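Local atomic coordinates of lysozyme (Asticcacaulis excentricus, PDB entry 6H9D), a protein that probably acts on peptidoglycan, as the lysozyme-like muramidase domain of the morphogenesis protein SpmX, apparently co-opted from a phage lysin and detoxified. Residues A[30-42]-A[46-60]. Sequence-based numbering, arbitrary orientation.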
ATOM      1  N   GLY A  30       8.199  -4.021 -21.695  1.00 44.68           N
ATOM      2  CA  GLY A  30       9.567  -3.619 -22.050  1.00 45.01           C
ATOM      3  C   GLY A  30      10.261  -2.799 -20.957  1.00 51.68           C
ATOM      4  O   GLY A  30      11.479  -2.601 -20.985  1.00 44.54           O
ATOM      5  N   ARG A  31       9.479  -2.274 -20.003  1.00 45.59           N
ATOM      6  CA  ARG A  31      10.027  -1.520 -18.873  1.00 39.32           C
ATOM      7  C   ARG A  31      10.784  -2.477 -17.952  1.00 42.41           C
ATOM      8  O   ARG A  31      10.629  -3.699 -18.048  1.00 45.31           O
ATOM      9  CB  ARG A  31       8.909  -0.857 -18.066  1.00 38.95           C
ATOM     10  CG  ARG A  31       8.163   0.251 -18.796  1.00 38.56           C
ATOM     11  CD  ARG A  31       7.098   0.883 -17.919  1.00 38.83           C
ATOM     12  NE  ARG A  31       6.183  -0.112 -17.347  1.00 38.88           N
ATOM     13  CZ  ARG A  31       5.591  -0.035 -16.161  1.00 42.55           C
ATOM     14  NH1 ARG A  31       5.836   0.980 -15.341  1.00 39.83           N
ATOM     15  NH2 ARG A  31       4.747  -0.985 -15.796  1.00 43.45           N
ATOM     16  N   TRP A  32      11.581  -1.901 -17.046  1.00 38.32           N
ATOM     17  CA  TRP A  32      12.358  -2.656 -16.088  1.00 37.05           C
ATOM     18  C   TRP A  32      11.809  -2.453 -14.676  1.00 39.21           C
ATOM     19  O   TRP A  32      11.254  -1.398 -14.361  1.00 40.70           O
ATOM     20  CB  TRP A  32      13.833  -2.285 -16.215  1.00 36.12           C
ATOM     21  CG  TRP A  32      14.376  -2.696 -17.549  1.00 40.98           C
ATOM     22  CD1 TRP A  32      14.236  -2.036 -18.737  1.00 42.79           C
ATOM     23  CD2 TRP A  32      15.093  -3.908 -17.850  1.00 45.95           C
ATOM     24  NE1 TRP A  32      14.815  -2.752 -19.748  1.00 41.92           N
ATOM     25  CE2 TRP A  32      15.365  -3.896 -19.234  1.00 47.20           C
ATOM     26  CE3 TRP A  32      15.525  -4.998 -17.089  1.00 42.08           C
ATOM     27  CZ2 TRP A  32      16.051  -4.932 -19.867  1.00 45.56           C
ATOM     28  CZ3 TRP A  32      16.218  -6.016 -17.711  1.00 49.44           C
ATOM     29  CH2 TRP A  32      16.467  -5.984 -19.083  1.00 45.54           C
ATOM     30  N   MET A  33      11.948  -3.492 -13.846  1.00 37.05           N
ATOM     31  CA  MET A  33      11.496  -3.486 -12.473  0.50 35.82           C
ATOM     32  C   MET A  33      12.678  -3.865 -11.572  1.00 36.96           C
ATOM     33  O   MET A  33      13.503  -4.679 -11.948  1.00 35.88           O
ATOM     34  CB  MET A  33      10.345  -4.478 -12.276  0.50 35.94           C
ATOM     35  CG  MET A  33       9.547  -4.263 -10.989  0.50 38.67           C
ATOM     36  SD  MET A  33       7.956  -5.184 -10.845  0.50 34.58           S
ATOM     37  CE  MET A  33       6.796  -4.112 -11.694  0.50 41.01           C
ATOM     38  N   ILE A  34      12.738  -3.263 -10.381  1.00 37.09           N
ATOM     39  CA  ILE A  34      13.804  -3.551  -9.441  1.00 32.16           C
ATOM     40  C   ILE A  34      13.301  -3.274  -8.020  1.00 36.55           C
ATOM     41  O   ILE A  34      12.285  -2.602  -7.823  1.00 33.55           O
ATOM     42  CB  ILE A  34      15.061  -2.731  -9.793  1.00 35.34           C
ATOM     43  CG1 ILE A  34      16.328  -3.366  -9.220  1.00 36.14           C
ATOM     44  CG2 ILE A  34      14.911  -1.266  -9.353  1.00 34.13           C
ATOM     45  CD1 ILE A  34      17.625  -2.774  -9.764  1.00 36.13           C
ATOM     46  N   GLY A  35      14.035  -3.781  -7.037  1.00 31.57           N
ATOM     47  CA  GLY A  35      13.758  -3.462  -5.650  1.00 34.41           C
ATOM     48  C   GLY A  35      12.436  -4.085  -5.245  1.00 34.21           C
ATOM     49  O   GLY A  35      12.219  -5.274  -5.494  1.00 37.90           O
ATOM     50  N   TYR A  36      11.544  -3.278  -4.662  1.00 30.22           N
ATOM     51  CA  TYR A  36      10.225  -3.723  -4.250  1.00 31.12           C
ATOM     52  C   TYR A  36       9.171  -3.244  -5.254  1.00 32.87           C
ATOM     53  O   TYR A  36       8.348  -2.419  -4.930  1.00 37.20           O
ATOM     54  CB  TYR A  36       9.914  -3.197  -2.847  1.00 36.43           C
ATOM     55  CG  TYR A  36      10.910  -3.633  -1.803  1.00 35.06           C
ATOM     56  CD1 TYR A  36      10.988  -4.954  -1.386  1.00 39.76           C
ATOM     57  CD2 TYR A  36      11.781  -2.723  -1.245  1.00 30.58           C
ATOM     58  CE1 TYR A  36      11.925  -5.355  -0.446  1.00 43.90           C
ATOM     59  CE2 TYR A  36      12.715  -3.102  -0.302  1.00 36.46           C
ATOM     60  CZ  TYR A  36      12.803  -4.427   0.081  1.00 36.26           C
ATOM     61  OH  TYR A  36      13.711  -4.768   1.030  1.00 42.09           O
ATOM     62  N   GLY A  37       9.288  -3.718  -6.488  1.00 31.56           N
ATOM     63  CA  GLY A  37       8.350  -3.393  -7.574  1.00 31.05           C
ATOM     64  C   GLY A  37       8.547  -2.005  -8.141  1.00 35.51           C
ATOM     65  O   GLY A  37       7.607  -1.480  -8.680  1.00 33.30           O
ATOM     66  N   HIS A  38       9.746  -1.450  -8.025  1.00 37.04           N
ATOM     67  CA  HIS A  38      10.023  -0.081  -8.525  1.00 32.09           C
ATOM     68  C   HIS A  38      10.239  -0.093 -10.040  1.00 34.62           C
ATOM     69  O   HIS A  38      10.920  -0.981 -10.507  1.00 32.68           O
ATOM     70  CB  HIS A  38      11.199   0.545  -7.780  1.00 29.96           C
ATOM     71  CG  HIS A  38      11.561   1.883  -8.313  1.00 33.66           C
ATOM     72  ND1 HIS A  38      10.903   3.008  -7.953  1.00 30.65           N
ATOM     73  CD2 HIS A  38      12.456   2.265  -9.231  1.00 31.08           C
ATOM     74  CE1 HIS A  38      11.406   4.024  -8.588  1.00 29.62           C
ATOM     75  NE2 HIS A  38      12.341   3.599  -9.365  1.00 32.85           N
ATOM     76  N   THR A  39       9.715   0.903 -10.750  1.00 30.81           N
ATOM     77  CA  THR A  39       9.875   0.929 -12.219  1.00 30.90           C
ATOM     78  C   THR A  39      10.303   2.292 -12.766  1.00 35.80           C
ATOM     79  O   THR A  39      11.049   2.303 -13.692  1.00 30.02           O
ATOM     80  CB  THR A  39       8.558   0.567 -12.909  1.00 33.78           C
ATOM     81  OG1 THR A  39       7.565   1.485 -12.478  1.00 31.52           O
ATOM     82  CG2 THR A  39       8.108  -0.851 -12.643  1.00 37.36           C
ATOM     83  N   PHE A  40       9.834   3.387 -12.184  1.00 30.07           N
ATOM     84  CA  PHE A  40      10.045   4.728 -12.791  1.00 30.09           C
ATOM     85  C   PHE A  40      11.507   5.041 -13.129  1.00 30.17           C
ATOM     86  O   PHE A  40      11.708   5.628 -14.158  1.00 30.51           O
ATOM     87  CB  PHE A  40       9.211   5.804 -12.097  1.00 28.52           C
ATOM     88  CG  PHE A  40       9.784   6.399 -10.842  1.00 26.22           C
ATOM     89  CD1 PHE A  40      10.904   7.199 -10.885  1.00 27.66           C
ATOM     90  CD2 PHE A  40       9.170   6.206  -9.623  1.00 28.81           C
ATOM     91  CE1 PHE A  40      11.401   7.778  -9.732  1.00 27.60           C
ATOM     92  CE2 PHE A  40       9.676   6.781  -8.473  1.00 28.90           C
ATOM     93  CZ  PHE A  40      10.795   7.562  -8.529  1.00 30.38           C
ATOM     94  N   SER A  41      12.464   4.669 -12.283  1.00 26.80           N
ATOM     95  CA  SER A  41      13.895   4.926 -12.586  1.00 30.24           C
ATOM     96  C   SER A  41      14.661   3.605 -12.761  1.00 31.27           C
ATOM     97  O   SER A  41      15.873   3.649 -12.821  1.00 30.92           O
ATOM     98  CB  SER A  41      14.527   5.798 -11.553  1.00 27.39           C
ATOM     99  OG  SER A  41      14.684   5.103 -10.338  1.00 29.41           O
ATOM    100  N   ALA A  42      13.956   2.470 -12.817  1.00 34.59           N
ATOM    101  CA  ALA A  42      14.620   1.166 -13.026  1.00 33.19           C
ATOM    102  C   ALA A  42      15.002   1.042 -14.500  1.00 31.12           C
ATOM    103  O   ALA A  42      14.173   1.296 -15.347  1.00 30.54           O
ATOM    104  CB  ALA A  42      13.754   0.030 -12.579  1.00 33.92           C
ATOM    105  N   ALA A  46      20.562  -2.494 -13.933  1.00 38.58           N
ATOM    106  CA  ALA A  46      20.650  -1.840 -12.611  1.00 35.10           C
ATOM    107  C   ALA A  46      20.661  -2.882 -11.495  1.00 33.38           C
ATOM    108  O   ALA A  46      20.083  -3.930 -11.661  1.00 36.08           O
ATOM    109  CB  ALA A  46      19.521  -0.866 -12.433  1.00 36.08           C
ATOM    110  N   ARG A  47      21.343  -2.573 -10.403  1.00 41.59           N
ATOM    111  CA  ARG A  47      21.415  -3.472  -9.230  1.00 50.04           C
ATOM    112  C   ARG A  47      21.132  -2.630  -7.982  1.00 44.80           C
ATOM    113  O   ARG A  47      21.512  -1.464  -7.979  1.00 40.67           O
ATOM    114  CB  ARG A  47      22.791  -4.142  -9.145  1.00 53.80           C
ATOM    115  CG  ARG A  47      23.144  -5.075 -10.296  1.00 65.74           C
ATOM    116  CD  ARG A  47      24.519  -5.728 -10.140  1.00 74.16           C
ATOM    117  NE  ARG A  47      24.643  -7.132 -10.530  1.00 79.70           N
ATOM    118  CZ  ARG A  47      25.635  -7.947 -10.171  1.00 79.56           C
ATOM    119  NH1 ARG A  47      26.509  -7.577  -9.251  1.00 72.22           N
ATOM    120  NH2 ARG A  47      25.751  -9.138 -10.724  1.00 78.10           N
ATOM    121  N   VAL A  48      20.482  -3.209  -6.976  1.00 36.25           N
ATOM    122  CA  VAL A  48      20.199  -2.440  -5.735  1.00 37.96           C
ATOM    123  C   VAL A  48      20.511  -3.267  -4.494  1.00 40.68           C
ATOM    124  O   VAL A  48      20.344  -4.467  -4.520  1.00 37.66           O
ATOM    125  CB  VAL A  48      18.729  -2.003  -5.643  1.00 37.31           C
ATOM    126  CG1 VAL A  48      18.348  -0.957  -6.662  1.00 39.54           C
ATOM    127  CG2 VAL A  48      17.797  -3.185  -5.707  1.00 35.53           C
ATOM    128  N   THR A  49      20.938  -2.580  -3.445  1.00 41.04           N
ATOM    129  CA  THR A  49      21.056  -3.203  -2.109  1.00 42.25           C
ATOM    130  C   THR A  49      19.694  -3.057  -1.416  1.00 43.89           C
ATOM    131  O   THR A  49      18.830  -2.325  -1.922  1.00 36.80           O
ATOM    132  CB  THR A  49      22.081  -2.470  -1.243  1.00 39.83           C
ATOM    133  OG1 THR A  49      21.650  -1.127  -1.092  1.00 39.82           O
ATOM    134  CG2 THR A  49      23.462  -2.464  -1.846  1.00 41.01           C
ATOM    135  N   ALA A  50      19.518  -3.726  -0.283  1.00 40.51           N
ATOM    136  CA  ALA A  50      18.260  -3.580   0.469  1.00 42.53           C
ATOM    137  C   ALA A  50      18.069  -2.095   0.796  1.00 39.32           C
ATOM    138  O   ALA A  50      16.976  -1.631   0.707  1.00 38.74           O
ATOM    139  CB  ALA A  50      18.319  -4.428   1.705  1.00 47.22           C
ATOM    140  N   GLU A  51      19.149  -1.392   1.122  1.00 42.58           N
ATOM    141  CA  GLU A  51      19.142   0.076   1.432  1.00 43.94           C
ATOM    142  C   GLU A  51      18.626   0.878   0.218  1.00 38.75           C
ATOM    143  O   GLU A  51      17.791   1.781   0.342  1.00 34.67           O
ATOM    144  CB  GLU A  51      20.556   0.541   1.829  1.00 48.42           C
ATOM    145  CG  GLU A  51      20.623   1.654   2.873  1.00 63.29           C
ATOM    146  CD  GLU A  51      21.903   2.502   2.881  1.00 71.63           C
ATOM    147  OE1 GLU A  51      22.969   1.984   2.494  1.00 57.91           O
ATOM    148  OE2 GLU A  51      21.834   3.714   3.223  1.00 72.58           O
ATOM    149  N   ASP A  52      19.149   0.569  -0.970  1.00 37.16           N
ATOM    150  CA  ASP A  52      18.742   1.258  -2.200  1.00 33.21           C
ATOM    151  C   ASP A  52      17.243   0.994  -2.477  1.00 34.65           C
ATOM    152  O   ASP A  52      16.502   1.884  -2.882  1.00 29.71           O
ATOM    153  CB  ASP A  52      19.568   0.786  -3.397  1.00 35.87           C
ATOM    154  CG  ASP A  52      21.058   1.105  -3.393  1.00 44.51           C
ATOM    155  OD1 ASP A  52      21.483   1.940  -2.604  1.00 45.33           O
ATOM    156  OD2 ASP A  52      21.784   0.468  -4.175  1.00 43.16           O
ATOM    157  N   ALA A  53      16.800  -0.256  -2.273  1.00 34.29           N
ATOM    158  CA  ALA A  53      15.415  -0.661  -2.538  1.00 32.47           C
ATOM    159  C   ALA A  53      14.469   0.075  -1.574  1.00 31.37           C
ATOM    160  O   ALA A  53      13.381   0.461  -1.967  1.00 34.52           O
ATOM    161  CB  ALA A  53      15.282  -2.155  -2.417  1.00 34.80           C
ATOM    162  N   ASP A  54      14.920   0.289  -0.329  1.00 34.72           N
ATOM    163  CA  ASP A  54      14.153   1.065   0.677  1.00 31.39           C
ATOM    164  C   ASP A  54      13.921   2.484   0.159  1.00 32.37           C
ATOM    165  O   ASP A  54      12.819   2.990   0.221  1.00 28.79           O
ATOM    166  CB  ASP A  54      14.855   1.092   2.036  1.00 33.91           C
ATOM    167  CG  ASP A  54      14.044   1.802   3.107  1.00 36.57           C
ATOM    168  OD1 ASP A  54      14.162   3.017   3.214  1.00 37.83           O
ATOM    169  OD2 ASP A  54      13.283   1.121   3.815  1.00 36.94           O
ATOM    170  N   ALA A  55      14.987   3.105  -0.368  1.00 31.39           N
ATOM    171  CA  ALA A  55      14.903   4.457  -0.877  1.00 32.57           C
ATOM    172  C   ALA A  55      13.888   4.521  -2.019  1.00 26.81           C
ATOM    173  O   ALA A  55      13.046   5.388  -2.018  1.00 28.12           O
ATOM    174  CB  ALA A  55      16.263   4.945  -1.306  1.00 36.81           C
ATOM    175  N   LEU A  56      13.961   3.579  -2.962  1.00 26.45           N
ATOM    176  CA  LEU A  56      13.079   3.567  -4.114  1.00 26.36           C
ATOM    177  C   LEU A  56      11.623   3.330  -3.698  1.00 29.36           C
ATOM    178  O   LEU A  56      10.706   3.910  -4.277  1.00 32.79           O
ATOM    179  CB  LEU A  56      13.553   2.500  -5.107  1.00 28.19           C
ATOM    180  CG  LEU A  56      14.944   2.744  -5.701  1.00 30.98           C
ATOM    181  CD1 LEU A  56      15.414   1.528  -6.466  1.00 39.25           C
ATOM    182  CD2 LEU A  56      14.946   3.968  -6.604  1.00 30.89           C
ATOM    183  N   LEU A  57      11.401   2.462  -2.714  1.00 28.35           N
ATOM    184  CA  LEU A  57      10.051   2.203  -2.223  1.00 29.93           C
ATOM    185  C   LEU A  57       9.497   3.513  -1.638  1.00 29.15           C
ATOM    186  O   LEU A  57       8.351   3.863  -1.905  1.00 26.55           O
ATOM    187  CB  LEU A  57      10.062   1.043  -1.210  1.00 27.56           C
ATOM    188  CG  LEU A  57       8.756   0.812  -0.437  1.00 29.63           C
ATOM    189  CD1 LEU A  57       7.597   0.511  -1.383  1.00 33.99           C
ATOM    190  CD2 LEU A  57       8.918  -0.305   0.577  1.00 33.11           C
ATOM    191  N   ARG A  58      10.324   4.277  -0.909  1.00 32.70           N
ATOM    192  CA  ARG A  58       9.850   5.536  -0.319  1.00 31.65           C
ATOM    193  C   ARG A  58       9.498   6.524  -1.436  1.00 32.57           C
ATOM    194  O   ARG A  58       8.573   7.298  -1.284  1.00 30.35           O
ATOM    195  CB  ARG A  58      10.873   6.099   0.675  1.00 29.45           C
ATOM    196  CG  ARG A  58      11.003   5.266   1.946  1.00 32.06           C
ATOM    197  CD  ARG A  58      12.264   5.559   2.746  1.00 32.11           C
ATOM    198  NE  ARG A  58      12.284   4.843   4.020  1.00 35.31           N
ATOM    199  CZ  ARG A  58      11.753   5.325   5.146  1.00 36.54           C
ATOM    200  NH1 ARG A  58      11.133   6.487   5.122  1.00 27.98           N
ATOM    201  NH2 ARG A  58      11.841   4.644   6.273  1.00 28.94           N
ATOM    202  N   PHE A  59      10.204   6.474  -2.575  1.00 28.92           N
ATOM    203  CA  PHE A  59       9.803   7.304  -3.735  1.00 28.59           C
ATOM    204  C   PHE A  59       8.416   6.891  -4.226  1.00 29.14           C
ATOM    205  O   PHE A  59       7.566   7.708  -4.452  1.00 30.60           O
ATOM    206  CB  PHE A  59      10.774   7.180  -4.904  1.00 27.32           C
ATOM    207  CG  PHE A  59      12.154   7.745  -4.682  1.00 33.62           C
ATOM    208  CD1 PHE A  59      12.392   8.712  -3.715  1.00 38.27           C
ATOM    209  CD2 PHE A  59      13.210   7.324  -5.475  1.00 36.30           C
ATOM    210  CE1 PHE A  59      13.670   9.216  -3.522  1.00 40.92           C
ATOM    211  CE2 PHE A  59      14.483   7.840  -5.287  1.00 33.36           C
ATOM    212  CZ  PHE A  59      14.706   8.800  -4.333  1.00 34.88           C
ATOM    213  N   ASP A  60       8.193   5.582  -4.371  1.00 29.36           N
ATOM    214  CA  ASP A  60       6.938   5.056  -4.896  1.00 29.14           C
ATOM    215  C   ASP A  60       5.790   5.400  -3.925  1.00 26.58           C
ATOM    216  O   ASP A  60       4.637   5.479  -4.319  1.00 30.32           O
ATOM    217  CB  ASP A  60       7.072   3.556  -5.182  1.00 29.70           C
ATOM    218  CG  ASP A  60       7.970   3.248  -6.378  1.00 35.67           C
ATOM    219  OD1 ASP A  60       8.034   4.094  -7.286  1.00 32.18           O
ATOM    220  OD2 ASP A  60       8.635   2.186  -6.379  1.00 33.33           O
TER
HETATM  221  O   HOH W   1       9.426   0.303  -4.868  1.00 29.18           O
HETATM  222  O   HOH W   2      12.023  -0.652  -4.162  1.00 30.84           O
HETATM  223  O   HOH W   3      15.051  -2.900   2.047  1.00 42.03           O
HETATM  224  O   HOH W   4       7.957   3.183  -9.778  1.00 32.74           O
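In this phage-type lysozyme, His38 and Asp60 tie the loop after the hairpin strand 32-35 to helix 50-71, the long helix that leads from the small β lobe into the helical lobe. His38 ND1 donates to Asp60 OD2 at 2.9 Å (N-H...O 150°), on the syn side but tilted from the carboxylate plane, while OD2 stays close to the imidazole plane. CG of His38 is anti to its own backbone N (chi1 176°), which swings the ring toward the helix. Leu56 CD2 then lies over one face, a CH-pi contact 4.0 Å from the centroid of the His38 ring. NE2 accepts from Ser41 N, well out of the ring plane, and shares a hydrogen bond with Ser41 OG, so both ring nitrogens are held and the ring's rotation is fixed. The edge of Phe40 passes Asp60 OD1, and its CZ rests on Phe59 CB (3.6 Å).

Toward the start of the helix, Gly35 CA approaches Ala53 CB to 3.8 Å, a closeness that glycine's lack of a side chain allows. Tyr36 lays CE2 against Ala53 CB at 3.5 Å, while Ile34 CD1 meets Val48 CG1 tip to tip at 3.7 Å. Waters extend the seam: one joins Tyr36 N to Ala53 O, another Thr39 N to Asp60 OD1. With NE2 accepting from Ser41 N, the imidazole proton sits on ND1, where Asp60 probably polarises the ring; the bond pins loop to helix.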